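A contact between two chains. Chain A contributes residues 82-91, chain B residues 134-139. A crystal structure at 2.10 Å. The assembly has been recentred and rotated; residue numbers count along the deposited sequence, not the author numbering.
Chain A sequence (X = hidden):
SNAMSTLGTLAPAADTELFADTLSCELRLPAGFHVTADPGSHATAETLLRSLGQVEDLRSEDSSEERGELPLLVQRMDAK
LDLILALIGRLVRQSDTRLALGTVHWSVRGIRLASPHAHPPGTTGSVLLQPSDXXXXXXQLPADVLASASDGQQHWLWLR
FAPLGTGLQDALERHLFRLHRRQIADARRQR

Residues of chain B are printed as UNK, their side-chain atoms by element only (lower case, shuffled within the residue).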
# COMPACT_ATOMS: atom_id res chain seq x y z
N ASP A 82 -2.80 11.23 1.84
CA ASP A 82 -2.64 11.75 0.48
C ASP A 82 -1.34 11.22 -0.11
O ASP A 82 -1.30 10.77 -1.26
CB ASP A 82 -2.61 13.28 0.49
CG ASP A 82 -3.99 13.90 0.66
OD1 ASP A 82 -4.08 15.08 1.05
OD2 ASP A 82 -4.99 13.19 0.40
N LEU A 83 -0.28 11.26 0.69
CA LEU A 83 1.02 10.77 0.25
C LEU A 83 0.98 9.27 -0.05
O LEU A 83 1.44 8.84 -1.10
CB LEU A 83 2.06 11.07 1.33
CG LEU A 83 2.31 12.57 1.53
CD1 LEU A 83 3.23 12.82 2.73
CD2 LEU A 83 2.90 13.15 0.25
N ILE A 84 0.43 8.48 0.86
CA ILE A 84 0.35 7.03 0.67
C ILE A 84 -0.41 6.69 -0.60
O ILE A 84 0.05 5.89 -1.41
CB ILE A 84 -0.35 6.35 1.88
CG1 ILE A 84 0.54 6.44 3.12
CG2 ILE A 84 -0.66 4.87 1.58
CD1 ILE A 84 -0.25 6.49 4.42
N LEU A 85 -1.56 7.32 -0.80
CA LEU A 85 -2.37 7.05 -1.98
C LEU A 85 -1.57 7.37 -3.25
O LEU A 85 -1.54 6.59 -4.20
CB LEU A 85 -3.65 7.89 -1.94
CG LEU A 85 -4.71 7.65 -3.01
CD1 LEU A 85 -5.12 6.18 -3.08
CD2 LEU A 85 -5.92 8.53 -2.69
N ALA A 86 -0.90 8.52 -3.25
CA ALA A 86 -0.11 8.91 -4.41
C ALA A 86 0.97 7.88 -4.68
O ALA A 86 1.08 7.37 -5.80
CB ALA A 86 0.51 10.30 -4.19
N LEU A 87 1.77 7.57 -3.67
CA LEU A 87 2.85 6.59 -3.80
C LEU A 87 2.37 5.23 -4.29
O LEU A 87 2.92 4.68 -5.25
CB LEU A 87 3.60 6.46 -2.47
CG LEU A 87 4.53 7.64 -2.17
CD1 LEU A 87 4.90 7.67 -0.71
CD2 LEU A 87 5.78 7.54 -3.05
N ILE A 88 1.35 4.68 -3.66
CA ILE A 88 0.85 3.38 -4.09
C ILE A 88 0.33 3.49 -5.52
O ILE A 88 0.45 2.56 -6.31
CB ILE A 88 -0.27 2.85 -3.16
CG1 ILE A 88 -0.81 1.54 -3.73
CG2 ILE A 88 -1.38 3.86 -3.04
CD1 ILE A 88 -1.82 0.88 -2.83
N GLY A 89 -0.24 4.64 -5.86
CA GLY A 89 -0.73 4.83 -7.22
C GLY A 89 0.43 4.75 -8.19
O GLY A 89 0.35 4.11 -9.24
N ARG A 90 1.53 5.41 -7.84
CA ARG A 90 2.73 5.40 -8.67
C ARG A 90 3.26 3.98 -8.86
O ARG A 90 3.64 3.60 -9.97
CB ARG A 90 3.81 6.28 -8.04
CG ARG A 90 5.07 6.43 -8.89
CD ARG A 90 6.02 7.44 -8.26
NE ARG A 90 5.40 8.75 -8.16
CZ ARG A 90 5.17 9.56 -9.20
NH1 ARG A 90 4.58 10.74 -9.01
NH2 ARG A 90 5.53 9.19 -10.42
N LEU A 91 3.27 3.20 -7.78
CA LEU A 91 3.76 1.82 -7.80
C LEU A 91 2.91 0.97 -8.73
O LEU A 91 3.42 0.19 -9.53
CB LEU A 91 3.73 1.22 -6.39
CG LEU A 91 4.77 0.16 -6.03
CD1 LEU A 91 4.55 -0.29 -4.59
CD2 LEU A 91 4.68 -1.02 -6.97
N UNK B 134 13.31 12.12 0.78
CA UNK B 134 12.98 10.91 1.53
C UNK B 134 11.76 10.29 0.86
O UNK B 134 11.68 9.07 0.71
c UNK B 134 11.40 15.74 3.07
c UNK B 134 11.97 14.47 3.01
c UNK B 134 11.14 13.35 3.21
c UNK B 134 9.77 13.56 3.46
n UNK B 134 9.19 12.33 3.61
c UNK B 134 10.15 11.36 3.46
c UNK B 134 11.37 11.94 3.22
c UNK B 134 10.03 15.91 3.32
c UNK B 134 12.67 11.24 3.00
c UNK B 134 9.20 14.84 3.51
N UNK B 135 10.84 11.14 0.43
CA UNK B 135 9.63 10.70 -0.24
C UNK B 135 9.91 10.73 -1.74
O UNK B 135 10.28 11.77 -2.29
c UNK B 135 7.04 11.14 -0.06
c UNK B 135 6.07 12.25 0.32
c UNK B 135 8.47 11.64 0.11
c UNK B 135 6.81 9.92 0.81
N UNK B 136 9.76 9.58 -2.42
CA UNK B 136 10.02 9.51 -3.86
C UNK B 136 8.87 9.93 -4.79
O UNK B 136 8.89 9.60 -5.98
c UNK B 136 9.47 7.36 -3.08
c UNK B 136 10.40 8.05 -4.05
c UNK B 136 9.55 8.24 -1.85
N UNK B 137 7.89 10.65 -4.26
CA UNK B 137 6.77 11.08 -5.08
C UNK B 137 7.20 12.23 -5.98
O UNK B 137 7.83 13.18 -5.52
c UNK B 137 3.79 10.88 -5.87
c UNK B 137 5.59 11.52 -4.20
c UNK B 137 4.37 11.97 -4.99
o UNK B 137 4.10 9.69 -5.63
o UNK B 137 3.00 11.21 -6.78
N UNK B 138 6.85 12.15 -7.26
CA UNK B 138 7.24 13.19 -8.21
C UNK B 138 6.18 14.26 -8.44
O UNK B 138 4.98 13.98 -8.45
c UNK B 138 9.97 11.95 -8.96
c UNK B 138 8.93 11.04 -11.02
c UNK B 138 7.62 12.57 -9.56
c UNK B 138 8.69 11.47 -9.59
N UNK B 139 6.65 15.49 -8.61
CA UNK B 139 5.79 16.63 -8.89
C UNK B 139 5.74 16.80 -10.41
O UNK B 139 6.79 16.87 -11.06
c UNK B 139 6.33 20.40 -8.04
c UNK B 139 6.36 17.90 -8.26
c UNK B 139 5.61 19.19 -8.61
c UNK B 139 4.20 19.11 -8.07
O HOH W 1 1.49 9.20 -8.07

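Position 134 of chain B carries one carbon followed by fused five- and six-membered rings that hold eight carbons and one nitrogen, the indole of a tryptophan. Trp B134 is poorly ordered and exposed, and its NE1 comes no nearer than 6.0 Å, to Leu A83 CD1, so the contact owes it almost nothing.

At position 135 there are four side-chain carbons, forked at the second. CA-to-CB points toward chain A, and the two branch tips each lie 3.3 Å from a methyl of the helix, one at Leu A83 CD2 and the other at Leu A87 CD1. A fork at the second carbon, with no heteroatom, is leucine. Leu B135, with chi1 t and chi2 p, thus spreads its methyls over two residues one helical turn apart: CD2 meets Leu A83 CD2 and CD1 meets Leu A87 CD1.

Position 136 has three carbons that close a ring onto the backbone nitrogen, and one ring carbon lies 3.7 Å from Leu A87 CD2. Only proline closes such a ring. Pro B136 extends the apolar patch through that atom, its CG.

Position 137 shows three carbons, the third carrying two oxygens. Its CA-to-CB bond points sideways, but the end of the chain comes nearer: one oxygen lies 3.0 Å from Arg A90 NE, the other 2.8 Å from Arg A90 NH1. A carboxylate on a two-methylene arm is glutamate. Arg A90 NE donates to Glu B137 OE2 at a nearly straight 165°, while Arg A90 NH1 donates to OE1 in a weak bond, bent to 149°. Together they make a two-pronged salt bridge. One water donates to both Ala A86 O and Glu B137 OE1, at 2.9 and 2.8 Å, tying the carboxylate to the helix backbone as well.

Position 138 again has four carbons forked at the second, and its CB lies 3.6 Å from Arg A90 NH1. This is leucine. The backbone N of Leu B138 sits over one face of the guanidinium, 3.2 Å from Arg A90 NH1, but both are donors and no hydrogen bond forms.

Position 139 also has four carbons forked at the second; its CA-to-CB bond points away from chain A, and it touches nothing on the helix stretch. It is Leu B139.

The rule is an apolar anchor beside a charged clasp. Leu A83, Leu A87 and Arg A90 recur at steps of four and three, so one helical stripe meets the segment. Leu B135 packs against Leu A83 and Leu A87, and Pro B136 against Leu A87; the buried glutamate pairs with Arg A90, its OE1 also answered by water.

Chain B (134-139) WLPELL
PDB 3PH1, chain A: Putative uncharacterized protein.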